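Local coordinates for protein STN1 (Saccharomyces cerevisiae, PDB 3KEY) that regulates telomere length and protects chromosome ends, restraining telomerase loading through its interaction with CDC13, at residues S35-L40 with K61-D66; G75-K80 with E85-L90; E141-T146 with I174-E179. All coordinates share one frame; numbering follows the deposited sequence.

Contact 1: S35-L40 with K61-D66; sequences SVVTSL and KEAFRD
In the first winged helix-turn-helix of the Stn1 C-terminal region, V37 and L40 of helix 31-47 pack against A63 and F64 of helix 56-73. The contact is wholly apolar between its side chains. V37 sends two branches to two residues. V37 CG1 lies 4.2 Å from A63 CB, while V37 CG2, which a chi1 of 171° sets beside the backbone N, is 3.9 Å from F64 CB and equally far from F64 CD1, the near atom of the ring. The two side chains cross obliquely, and the far end of the ring leads away: with CG anti to the backbone N, it runs off toward helix 24-28, where it makes an edge-to-face stack with Y28. One turn on, L40 comes down on A63. L40 CD1 lies 3.7 Å from A63 CB and 3.5 Å from A63 O, and L40 CB is 3.8 Å from the same methyl, so the small alanine takes the leucine close to its backbone. The segment axes approach to 8.4 Å. L67 touches V36 and L40, and L44 touches A63, extending the apolar contact along the two helices. Their segments cross at 112°, a steep crossing of two helices in a helix-turn-helix; helix 56-73, judging by its place before the hairpin, holds the position of the recognition helix in winged helix-turn-helix folds.

Contact 2: G75-K80 with E85-L90; sequences GLIGLK and ETFDLL
Backbone bonds pair G78 with D88, and L79 with F87 forms the neighbouring non-hydrogen-bonded pair of this antiparallel hairpin, which follows helix 56-73 in the wing position of the first winged helix-turn-helix. D88 N gives G78 O a short, nearly straight bond of 2.6 Å; the return bond from G78 N to D88 O is weak, as is K80 N to T86 O. F87 CA adds a C-H contact to G78 O at 3.2 Å. Apolar contacts gather around the F87 ring. I77 CD1 approaches F87 CD2 obliquely at 4.0 Å, and L79 CD1 comes to 3.7 Å from F87 CE2. The side chains of I77 and L89 lie side by side, meeting at I77 CG2 and L89 CD2, 4.2 Å apart; K80 and T86 do likewise, K80 CG 3.9 Å from T86 CG2. With alanine in place of F87, I77 CD1 and L79 CD1 would probably lose the ring surface both touch. Among polar groups, E85 OE2 lies 3.5 Å from L79 CD1, while E85 OE1 is salt-bridged to K82. K80, bent twice along its chain, pairs its NZ with E21 and weakly reaches a water that donates to D88 OD1. L90 N meets that oxygen from above the carboxylate plane at 3.1 Å, a capping bond. I77 and F87 rest on V72 of helix 56-73, I77 and L89 on L14 of helix 6-16, while strand 21-23 pairs along the far edge of strand 86-88.

Contact 3: E141-T146 with I174-E179; sequences ECLKRT and ILLHLE
L143, on helix 132-149 of the second winged helix-turn-helix, meets L176 and L178 of strand 173-180. The contact between the helix and the sheet is apolar and made by methyl groups. L143 divides its two between two residues of the strand: L143 CD2 comes to 3.8 Å from L178 CD2, and L143 CD1 lies a looser 4.3 Å from L176 CD2. L143 and L178 cross at about a right angle and meet only through CD2 of each. In L143 a chi1 of -74° sets CG beside the backbone N and directs the isobutyl group at the sheet. The backbones stay well apart, with the nearest CA atoms, those of L143 and L178, 9.3 Å from each other, and the leucine methyls bridge between them. W157 of strand 154-161 and I103 of helix 90-108 also pack on L143, which therefore ties the helix to more than one wall of the buried interior. Strand 173-180 is the middle strand of its three-stranded antiparallel sheet, bonded to strands 113-117 and 154-161. Between the two segments nothing polar meets; within the helix, R145 NE and E141 OE1 form a long ion pair at 3.7 Å. T146 bonds back one turn, its backbone N and its hydroxyl both giving to C142 O; T146 OG1 sits 2.9 Å from that oxygen, 46° above the carbonyl plane.

Overall arrangement
Contact 1 lies in the first winged helix-turn-helix, contact 2 in the first and at its junction with the second, and contact 3 in the second; the centres of contacts 1 and 3 are about 28 Å apart, on opposite sides of the middle of the chain. Contacts 1 and 3 are buried and apolar, one joining two helices, the other a helix to a sheet, and each involves the helix that precedes the hairpin of its own domain. Contact 2 is partly buried and mixed: backbone bonds, apolar packing, and polar groups with water. Helix 56-73 of contact 1 leads into strand 78-81 of contact 2, although the two contacts do not touch. Contact 2 ends as helix 90-108 begins, the link from the first domain to the second.

Contact 1: S35-L40 with K61-D66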
loop_
_atom_site.group_PDB
_atom_site.type_symbol
_atom_site.label_atom_id
_atom_site.label_comp_id
_atom_site.label_asym_id
_atom_site.label_seq_id
_atom_site.Cartn_x
_atom_site.Cartn_y
_atom_site.Cartn_z
ATOM N N SER A 35 -5.075 -2.432 -16.422
ATOM C CA SER A 35 -4.154 -3.572 -16.517
ATOM C C SER A 35 -4.277 -4.460 -15.286
ATOM O O SER A 35 -4.415 -5.676 -15.399
ATOM C CB SER A 35 -2.708 -3.090 -16.634
ATOM O OG SER A 35 -2.564 -2.190 -17.717
ATOM N N VAL A 36 -4.215 -3.837 -14.113
ATOM C CA VAL A 36 -4.337 -4.553 -12.850
ATOM C C VAL A 36 -5.706 -5.236 -12.761
ATOM O O VAL A 36 -5.805 -6.406 -12.382
ATOM C CB VAL A 36 -4.184 -3.581 -11.637
ATOM C CG1 VAL A 36 -4.426 -4.323 -10.336
ATOM C CG2 VAL A 36 -2.794 -2.967 -11.634
ATOM N N VAL A 37 -6.757 -4.497 -13.114
ATOM C CA VAL A 37 -8.128 -5.010 -13.062
ATOM C C VAL A 37 -8.354 -6.193 -14.010
ATOM O O VAL A 37 -8.948 -7.204 -13.635
ATOM C CB VAL A 37 -9.146 -3.884 -13.390
ATOM C CG1 VAL A 37 -10.538 -4.469 -13.553
ATOM C CG2 VAL A 37 -9.146 -2.841 -12.267
ATOM N N THR A 38 -7.880 -6.063 -15.241
ATOM C CA THR A 38 -8.035 -7.134 -16.217
ATOM C C THR A 38 -7.344 -8.408 -15.723
ATOM O O THR A 38 -7.896 -9.507 -15.822
ATOM C CB THR A 38 -7.445 -6.714 -17.571
ATOM O OG1 THR A 38 -8.139 -5.551 -18.035
ATOM C CG2 THR A 38 -7.579 -7.847 -18.599
ATOM N N SER A 39 -6.143 -8.252 -15.177
ATOM C CA SER A 39 -5.393 -9.393 -14.663
ATOM C C SER A 39 -6.163 -10.093 -13.534
ATOM O O SER A 39 -6.287 -11.324 -13.521
ATOM C CB SER A 39 -4.017 -8.933 -14.160
ATOM O OG SER A 39 -3.298 -10.009 -13.580
ATOM N N LEU A 40 -6.694 -9.309 -12.597
ATOM C CA LEU A 40 -7.452 -9.862 -11.474
ATOM C C LEU A 40 -8.759 -10.490 -11.967
ATOM O O LEU A 40 -9.221 -11.501 -11.433
ATOM C CB LEU A 40 -7.783 -8.756 -10.457
ATOM C CG LEU A 40 -7.902 -9.102 -8.966
ATOM C CD1 LEU A 40 -8.605 -7.955 -8.236
ATOM C CD2 LEU A 40 -8.673 -10.381 -8.765
ATOM N N LYS A 61 -15.384 -5.212 -13.168
ATOM C CA LYS A 61 -15.947 -4.245 -12.241
ATOM C C LYS A 61 -15.933 -4.814 -10.825
ATOM O O LYS A 61 -15.736 -4.081 -9.859
ATOM C CB LYS A 61 -17.354 -3.854 -12.693
ATOM C CG LYS A 61 -17.303 -2.982 -13.940
ATOM C CD LYS A 61 -18.663 -2.677 -14.528
ATOM C CE LYS A 61 -18.508 -1.744 -15.730
ATOM N NZ LYS A 61 -19.820 -1.422 -16.363
ATOM N N GLU A 62 -16.106 -6.129 -10.706
ATOM C CA GLU A 62 -16.068 -6.783 -9.401
ATOM C C GLU A 62 -14.621 -6.814 -8.880
ATOM O O GLU A 62 -14.378 -6.683 -7.674
ATOM C CB GLU A 62 -16.623 -8.204 -9.512
ATOM C CG GLU A 62 -16.456 -9.044 -8.262
ATOM C CD GLU A 62 -17.136 -10.408 -8.372
ATOM O OE1 GLU A 62 -16.890 -11.262 -7.492
ATOM O OE2 GLU A 62 -17.920 -10.621 -9.327
ATOM N N ALA A 63 -13.665 -6.979 -9.791
ATOM C CA ALA A 63 -12.253 -7.015 -9.414
ATOM C C ALA A 63 -11.823 -5.647 -8.899
ATOM O O ALA A 63 -11.132 -5.541 -7.885
ATOM C CB ALA A 63 -11.384 -7.413 -10.616
ATOM N N PHE A 64 -12.233 -4.608 -9.622
ATOM C CA PHE A 64 -11.904 -3.235 -9.275
ATOM C C PHE A 64 -12.463 -2.880 -7.897
ATOM O O PHE A 64 -11.785 -2.253 -7.089
ATOM C CB PHE A 64 -12.476 -2.298 -10.335
ATOM C CG PHE A 64 -12.294 -0.844 -10.026
ATOM C CD1 PHE A 64 -11.024 -0.287 -9.949
ATOM C CD2 PHE A 64 -13.400 -0.022 -9.832
ATOM C CE1 PHE A 64 -10.857 1.068 -9.688
ATOM C CE2 PHE A 64 -13.242 1.339 -9.570
ATOM C CZ PHE A 64 -11.964 1.882 -9.498
ATOM N N ARG A 65 -13.700 -3.290 -7.639
ATOM C CA ARG A 65 -14.336 -3.022 -6.359
ATOM C C ARG A 65 -13.611 -3.756 -5.237
ATOM O O ARG A 65 -13.453 -3.219 -4.139
ATOM C CB ARG A 65 -15.796 -3.466 -6.396
ATOM C CG ARG A 65 -16.525 -3.338 -5.060
ATOM C CD ARG A 65 -17.321 -4.604 -4.767
ATOM N NE ARG A 65 -18.214 -4.948 -5.874
ATOM C CZ ARG A 65 -18.695 -6.168 -6.102
ATOM N NH1 ARG A 65 -18.371 -7.176 -5.296
ATOM N NH2 ARG A 65 -19.485 -6.387 -7.148
ATOM N N ASP A 66 -13.179 -4.986 -5.505
ATOM C CA ASP A 66 -12.471 -5.769 -4.496
ATOM C C ASP A 66 -11.149 -5.096 -4.135
ATOM O O ASP A 66 -10.799 -4.986 -2.960
ATOM C CB ASP A 66 -12.204 -7.199 -4.991
ATOM C CG ASP A 66 -13.472 -8.038 -5.082
ATOM O OD1 ASP A 66 -13.381 -9.206 -5.525
ATOM O OD2 ASP A 66 -14.559 -7.538 -4.710
#

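Contact 2: G75-K80 with E85-L90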
loop_
_atom_site.group_PDB
_atom_site.type_symbol
_atom_site.label_atom_id
_atom_site.label_comp_id
_atom_site.label_asym_id
_atom_site.label_seq_id
_atom_site.Cartn_x
_atom_site.Cartn_y
_atom_site.Cartn_z
ATOM N N GLY A 75 -7.316 0.953 5.663
ATOM C CA GLY A 75 -7.146 2.348 6.029
ATOM C C GLY A 75 -6.145 3.091 5.167
ATOM O O GLY A 75 -5.768 4.220 5.485
ATOM N N LEU A 76 -5.714 2.470 4.069
ATOM C CA LEU A 76 -4.730 3.096 3.184
ATOM C C LEU A 76 -5.307 4.290 2.411
ATOM O O LEU A 76 -4.600 5.256 2.100
ATOM C CB LEU A 76 -4.139 2.045 2.242
ATOM C CG LEU A 76 -3.276 1.020 3.002
ATOM C CD1 LEU A 76 -2.768 -0.064 2.060
ATOM C CD2 LEU A 76 -2.099 1.742 3.671
ATOM N N ILE A 77 -6.591 4.213 2.088
ATOM C CA ILE A 77 -7.270 5.323 1.433
ATOM C C ILE A 77 -8.651 5.387 2.051
ATOM O O ILE A 77 -9.161 4.396 2.575
ATOM C CB ILE A 77 -7.440 5.146 -0.106
ATOM C CG1 ILE A 77 -8.254 3.887 -0.397
ATOM C CG2 ILE A 77 -6.082 5.158 -0.786
ATOM C CD1 ILE A 77 -8.609 3.722 -1.863
ATOM N N GLY A 78 -9.256 6.561 2.003
ATOM C CA GLY A 78 -10.587 6.680 2.548
ATOM C C GLY A 78 -11.546 7.128 1.487
ATOM O O GLY A 78 -11.143 7.662 0.428
ATOM N N LEU A 79 -12.821 6.886 1.771
ATOM C CA LEU A 79 -13.897 7.300 0.889
ATOM C C LEU A 79 -14.232 8.673 1.436
ATOM O O LEU A 79 -14.922 8.771 2.457
ATOM C CB LEU A 79 -15.093 6.358 1.054
ATOM C CG LEU A 79 -16.254 6.518 0.082
ATOM C CD1 LEU A 79 -15.796 6.375 -1.359
ATOM C CD2 LEU A 79 -17.240 5.441 0.471
ATOM N N LYS A 80 -13.714 9.732 0.828
ATOM C CA LYS A 80 -14.034 11.025 1.398
ATOM C C LYS A 80 -15.490 11.437 1.173
ATOM O O LYS A 80 -16.068 12.193 1.960
ATOM C CB LYS A 80 -13.124 12.121 0.861
ATOM C CG LYS A 80 -13.439 12.544 -0.542
ATOM C CD LYS A 80 -13.258 14.029 -0.663
ATOM C CE LYS A 80 -11.817 14.351 -0.356
ATOM N NZ LYS A 80 -11.625 15.797 -0.305
ATOM N N GLU A 85 -18.681 8.916 -4.592
ATOM C CA GLU A 85 -17.684 7.844 -4.613
ATOM C C GLU A 85 -16.303 8.433 -4.910
ATOM O O GLU A 85 -15.615 8.014 -5.844
ATOM C CB GLU A 85 -18.036 6.792 -5.675
ATOM C CG GLU A 85 -19.363 6.061 -5.449
ATOM C CD GLU A 85 -19.349 5.158 -4.219
ATOM O OE1 GLU A 85 -20.361 4.458 -3.980
ATOM O OE2 GLU A 85 -18.333 5.144 -3.489
ATOM N N THR A 86 -15.908 9.422 -4.114
ATOM C CA THR A 86 -14.610 10.058 -4.278
ATOM C C THR A 86 -13.686 9.579 -3.168
ATOM O O THR A 86 -14.053 9.584 -1.989
ATOM C CB THR A 86 -14.730 11.592 -4.227
ATOM O OG1 THR A 86 -15.620 12.024 -5.258
ATOM C CG2 THR A 86 -13.374 12.247 -4.436
ATOM N N PHE A 87 -12.485 9.156 -3.551
ATOM C CA PHE A 87 -11.520 8.660 -2.576
ATOM C C PHE A 87 -10.517 9.718 -2.163
ATOM O O PHE A 87 -10.093 10.545 -2.967
ATOM C CB PHE A 87 -10.766 7.442 -3.128
ATOM C CG PHE A 87 -11.660 6.299 -3.490
ATOM C CD1 PHE A 87 -12.069 6.108 -4.807
ATOM C CD2 PHE A 87 -12.135 5.437 -2.507
ATOM C CE1 PHE A 87 -12.940 5.080 -5.140
ATOM C CE2 PHE A 87 -13.009 4.403 -2.828
ATOM C CZ PHE A 87 -13.414 4.223 -4.148
ATOM N N ASP A 88 -10.156 9.681 -0.888
ATOM C CA ASP A 88 -9.182 10.598 -0.314
ATOM C C ASP A 88 -7.840 9.870 -0.426
ATOM O O ASP A 88 -7.694 8.757 0.081
ATOM C CB ASP A 88 -9.530 10.847 1.158
ATOM C CG ASP A 88 -8.604 11.845 1.824
ATOM O OD1 ASP A 88 -7.736 12.432 1.143
ATOM O OD2 ASP A 88 -8.754 12.048 3.045
ATOM N N LEU A 89 -6.872 10.488 -1.094
ATOM C CA LEU A 89 -5.571 9.860 -1.259
ATOM C C LEU A 89 -4.536 10.362 -0.237
ATOM O O LEU A 89 -3.421 9.828 -0.147
ATOM C CB LEU A 89 -5.068 10.105 -2.685
ATOM C CG LEU A 89 -5.996 9.652 -3.818
ATOM C CD1 LEU A 89 -5.325 9.925 -5.162
ATOM C CD2 LEU A 89 -6.320 8.171 -3.673
ATOM N N LEU A 90 -4.912 11.373 0.543
ATOM C CA LEU A 90 -3.998 11.943 1.535
ATOM C C LEU A 90 -3.526 10.960 2.605
ATOM O O LEU A 90 -2.383 11.030 3.053
ATOM C CB LEU A 90 -4.631 13.162 2.204
ATOM C CG LEU A 90 -4.790 14.389 1.305
ATOM C CD1 LEU A 90 -5.356 15.553 2.121
ATOM C CD2 LEU A 90 -3.442 14.762 0.710
HETATM O O HOH W 1 -8.377 14.996 0.024
#

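Contact 3: E141-T146 with I174-E179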
loop_
_atom_site.group_PDB
_atom_site.type_symbol
_atom_site.label_atom_id
_atom_site.label_comp_id
_atom_site.label_asym_id
_atom_site.label_seq_id
_atom_site.Cartn_x
_atom_site.Cartn_y
_atom_site.Cartn_z
ATOM N N GLU A 141 7.223 -1.320 0.717
ATOM C CA GLU A 141 7.462 -0.540 -0.493
ATOM C C GLU A 141 8.563 0.512 -0.305
ATOM O O GLU A 141 9.422 0.683 -1.171
ATOM C CB GLU A 141 6.179 0.153 -0.948
ATOM C CG GLU A 141 5.567 -0.458 -2.178
ATOM C CD GLU A 141 6.610 -0.777 -3.245
ATOM O OE1 GLU A 141 7.328 0.143 -3.724
ATOM O OE2 GLU A 141 6.712 -1.959 -3.598
ATOM N N CYS A 142 8.528 1.228 0.812
ATOM C CA CYS A 142 9.551 2.233 1.078
ATOM C C CYS A 142 10.920 1.579 1.234
ATOM O O CYS A 142 11.908 2.062 0.686
ATOM C CB CYS A 142 9.213 3.022 2.340
ATOM S SG CYS A 142 7.762 4.056 2.148
ATOM N N LEU A 143 10.978 0.477 1.975
ATOM C CA LEU A 143 12.248 -0.215 2.181
ATOM C C LEU A 143 12.791 -0.739 0.858
ATOM O O LEU A 143 13.999 -0.701 0.614
ATOM C CB LEU A 143 12.074 -1.353 3.199
ATOM C CG LEU A 143 11.938 -0.842 4.644
ATOM C CD1 LEU A 143 11.444 -1.934 5.584
ATOM C CD2 LEU A 143 13.304 -0.314 5.102
ATOM N N LYS A 144 11.893 -1.209 0.000
ATOM C CA LYS A 144 12.277 -1.723 -1.313
ATOM C C LYS A 144 12.940 -0.581 -2.102
ATOM O O LYS A 144 13.999 -0.760 -2.711
ATOM C CB LYS A 144 11.026 -2.238 -2.034
ATOM C CG LYS A 144 11.247 -2.916 -3.378
ATOM C CD LYS A 144 9.928 -3.550 -3.875
ATOM C CE LYS A 144 10.071 -4.139 -5.281
ATOM N NZ LYS A 144 8.850 -4.877 -5.754
ATOM N N ARG A 145 12.325 0.598 -2.065
ATOM C CA ARG A 145 12.871 1.761 -2.768
ATOM C C ARG A 145 14.177 2.240 -2.146
ATOM O O ARG A 145 15.099 2.629 -2.858
ATOM C CB ARG A 145 11.875 2.923 -2.752
ATOM C CG ARG A 145 10.586 2.637 -3.480
ATOM C CD ARG A 145 9.623 3.809 -3.365
ATOM N NE ARG A 145 8.448 3.611 -4.206
ATOM C CZ ARG A 145 7.503 4.522 -4.389
ATOM N NH1 ARG A 145 7.589 5.700 -3.784
ATOM N NH2 ARG A 145 6.482 4.260 -5.193
ATOM N N THR A 146 14.245 2.216 -0.819
ATOM C CA THR A 146 15.438 2.663 -0.110
ATOM C C THR A 146 16.652 1.806 -0.467
ATOM O O THR A 146 17.745 2.335 -0.714
ATOM C CB THR A 146 15.220 2.641 1.418
ATOM O OG1 THR A 146 14.180 3.564 1.760
ATOM C CG2 THR A 146 16.498 3.040 2.154
ATOM N N ILE A 174 4.811 -3.219 14.374
ATOM C CA ILE A 174 5.720 -4.014 13.568
ATOM C C ILE A 174 7.146 -3.777 14.055
ATOM O O ILE A 174 7.423 -2.804 14.767
ATOM C CB ILE A 174 5.607 -3.654 12.058
ATOM C CG1 ILE A 174 6.033 -2.207 11.814
ATOM C CG2 ILE A 174 4.163 -3.846 11.589
ATOM C CD1 ILE A 174 6.003 -1.811 10.339
ATOM N N LEU A 175 8.043 -4.675 13.678
ATOM C CA LEU A 175 9.431 -4.576 14.078
ATOM C C LEU A 175 10.276 -4.536 12.812
ATOM O O LEU A 175 10.266 -5.480 12.011
ATOM C CB LEU A 175 9.796 -5.786 14.951
ATOM C CG LEU A 175 11.142 -5.814 15.681
ATOM C CD1 LEU A 175 11.151 -4.733 16.755
ATOM C CD2 LEU A 175 11.374 -7.196 16.310
ATOM N N LEU A 176 10.984 -3.430 12.617
ATOM C CA LEU A 176 11.833 -3.267 11.443
ATOM C C LEU A 176 13.258 -3.753 11.707
ATOM O O LEU A 176 13.881 -3.378 12.701
ATOM C CB LEU A 176 11.875 -1.796 11.021
ATOM C CG LEU A 176 10.532 -1.086 10.800
ATOM C CD1 LEU A 176 10.794 0.396 10.590
ATOM C CD2 LEU A 176 9.791 -1.679 9.593
ATOM N N HIS A 177 13.765 -4.596 10.818
ATOM C CA HIS A 177 15.136 -5.096 10.931
ATOM C C HIS A 177 15.906 -4.527 9.757
ATOM O O HIS A 177 15.480 -4.661 8.608
ATOM C CB HIS A 177 15.190 -6.626 10.856
ATOM C CG HIS A 177 14.548 -7.313 12.017
ATOM N ND1 HIS A 177 13.227 -7.719 12.008
ATOM C CD2 HIS A 177 15.035 -7.641 13.236
ATOM C CE1 HIS A 177 12.931 -8.268 13.173
ATOM N NE2 HIS A 177 14.010 -8.234 13.936
ATOM N N LEU A 178 17.034 -3.886 10.039
ATOM C CA LEU A 178 17.850 -3.300 8.983
ATOM C C LEU A 178 19.285 -3.812 9.084
ATOM O O LEU A 178 19.857 -3.884 10.173
ATOM C CB LEU A 178 17.839 -1.765 9.089
ATOM C CG LEU A 178 16.464 -1.088 9.123
ATOM C CD1 LEU A 178 16.624 0.427 9.370
ATOM C CD2 LEU A 178 15.731 -1.356 7.811
ATOM N N GLU A 179 19.848 -4.198 7.946
ATOM C CA GLU A 179 21.228 -4.664 7.902
ATOM C C GLU A 179 21.948 -3.667 6.992
ATOM O O GLU A 179 21.469 -3.353 5.899
ATOM C CB GLU A 179 21.315 -6.079 7.326
ATOM C CG GLU A 179 22.750 -6.546 7.097
ATOM C CD GLU A 179 22.842 -7.985 6.596
ATOM O OE1 GLU A 179 22.002 -8.390 5.765
ATOM O OE2 GLU A 179 23.769 -8.702 7.026
#